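Geranyltranstransferase (IspA) (Helicobacter pylori, PDB 3LLW) probably acts as a magnesium-dependent prenyltransferase of the FPP/GGPP synthase family, building isoprenoid chains. Local coordinates at residues N253-V256 with N257-L261. Numbering follows the deposited sequence.
Sequences NSFV and NLLGL
The side chains of Phe255 and Leu259 run alongside each other, one turn apart, on the short helix 255-259. The CD1 methyl of Leu259 sits 4.0 Å from ring atom CD1 of Phe255. Leu258 CD2 approaches the same ring corner obliquely, 4.3 Å from Phe255 CD1. The ring corner CD1 fills the shallow notch between the two leucine methyls. Phe255 also touches Leu224 and Val228 of helix 209-236, and Leu258 touches Leu178 and Leu181 of helix 178-204.

Val256 makes a second small bump. Its CG1 is anti to the backbone N (chi1 -179°), and this carries the methyl to 3.8 Å from Leu261 CA, into the bend between two helices. Gly260 forms that bend with positive phi. Backbone hydrogen bonds run from Gly260 N to Val256 O (2.8 Å, from above the carbonyl plane), from Leu259 N to Phe255 O (2.8 Å) and from Leu258 N to Ser254 O (3.2 Å).

This is a serine N-cap on a short helix that leads through Gly260 into helix 261-279. Ser254 OG accepts a weak hydrogen bond from Val256 N, and Asp231 OD2 accepts one from Phe255 N. Asp231 lies in a sequence resembling the family's second aspartate-rich motif. Its bond ties the start of the short helix to helix 209-236.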
loop_
_atom_site.group_PDB
_atom_site.type_symbol
_atom_site.label_atom_id
_atom_site.label_comp_id
_atom_site.label_asym_id
_atom_site.label_seq_id
_atom_site.Cartn_x
_atom_site.Cartn_y
_atom_site.Cartn_z
ATOM N N ASN A 253 -13.971 19.830 -11.488
ATOM C CA ASN A 253 -14.970 18.872 -11.978
ATOM C C ASN A 253 -16.079 18.729 -10.951
ATOM O O ASN A 253 -16.028 17.847 -10.094
ATOM C CB ASN A 253 -14.366 17.485 -12.180
ATOM C CG ASN A 253 -13.343 17.430 -13.283
ATOM O OD1 ASN A 253 -12.216 16.999 -13.049
ATOM N ND2 ASN A 253 -13.731 17.818 -14.501
ATOM N N SER A 254 -17.079 19.592 -11.028
ATOM C CA SER A 254 -18.079 19.628 -9.983
ATOM C C SER A 254 -19.504 19.696 -10.523
ATOM O O SER A 254 -19.732 20.078 -11.668
ATOM C CB SER A 254 -17.772 20.775 -9.009
ATOM O OG SER A 254 -18.717 21.816 -9.083
ATOM N N PHE A 255 -20.460 19.314 -9.684
ATOM C CA PHE A 255 -21.865 19.334 -10.068
ATOM C C PHE A 255 -22.446 20.740 -10.178
ATOM O O PHE A 255 -23.437 20.943 -10.864
ATOM C CB PHE A 255 -22.687 18.489 -9.107
ATOM C CG PHE A 255 -22.563 17.028 -9.357
ATOM C CD1 PHE A 255 -23.304 16.420 -10.363
ATOM C CD2 PHE A 255 -21.696 16.257 -8.603
ATOM C CE1 PHE A 255 -23.178 15.063 -10.607
ATOM C CE2 PHE A 255 -21.577 14.893 -8.840
ATOM C CZ PHE A 255 -22.318 14.304 -9.841
ATOM N N VAL A 256 -21.825 21.707 -9.511
ATOM C CA VAL A 256 -22.206 23.103 -9.685
ATOM C C VAL A 256 -21.871 23.591 -11.107
ATOM O O VAL A 256 -22.619 24.369 -11.689
ATOM C CB VAL A 256 -21.607 24.017 -8.575
ATOM C CG1 VAL A 256 -22.034 25.482 -8.763
ATOM C CG2 VAL A 256 -22.029 23.504 -7.173
ATOM N N ASN A 257 -20.777 23.103 -11.679
ATOM C CA ASN A 257 -20.431 23.451 -13.056
ATOM C C ASN A 257 -21.318 22.762 -14.077
ATOM O O ASN A 257 -21.757 23.391 -15.040
ATOM C CB ASN A 257 -18.964 23.151 -13.353
ATOM C CG ASN A 257 -18.032 24.121 -12.674
ATOM O OD1 ASN A 257 -18.464 25.157 -12.176
ATOM N ND2 ASN A 257 -16.745 23.793 -12.649
ATOM N N LEU A 258 -21.574 21.472 -13.863
ATOM C CA LEU A 258 -22.434 20.712 -14.756
ATOM C C LEU A 258 -23.881 21.203 -14.677
ATOM O O LEU A 258 -24.497 21.463 -15.704
ATOM C CB LEU A 258 -22.354 19.216 -14.446
ATOM C CG LEU A 258 -23.255 18.285 -15.270
ATOM C CD1 LEU A 258 -22.803 18.126 -16.709
ATOM C CD2 LEU A 258 -23.310 16.946 -14.613
ATOM N N LEU A 259 -24.403 21.361 -13.462
ATOM C CA LEU A 259 -25.833 21.614 -13.282
ATOM C C LEU A 259 -26.216 23.071 -13.022
ATOM O O LEU A 259 -27.361 23.445 -13.270
ATOM C CB LEU A 259 -26.422 20.711 -12.189
ATOM C CG LEU A 259 -26.244 19.194 -12.339
ATOM C CD1 LEU A 259 -26.694 18.474 -11.081
ATOM C CD2 LEU A 259 -27.007 18.667 -13.531
ATOM N N GLY A 260 -25.269 23.886 -12.549
ATOM C CA GLY A 260 -25.572 25.239 -12.065
ATOM C C GLY A 260 -25.866 25.146 -10.580
ATOM O O GLY A 260 -26.271 24.082 -10.093
ATOM N N LEU A 261 -25.674 26.245 -9.854
ATOM C CA LEU A 261 -25.779 26.227 -8.382
ATOM C C LEU A 261 -27.158 25.866 -7.837
ATOM O O LEU A 261 -27.260 25.140 -6.840
ATOM C CB LEU A 261 -25.292 27.550 -7.777
ATOM C CG LEU A 261 -25.275 27.762 -6.256
ATOM C CD1 LEU A 261 -24.480 26.702 -5.511
ATOM C CD2 LEU A 261 -24.706 29.142 -5.960
#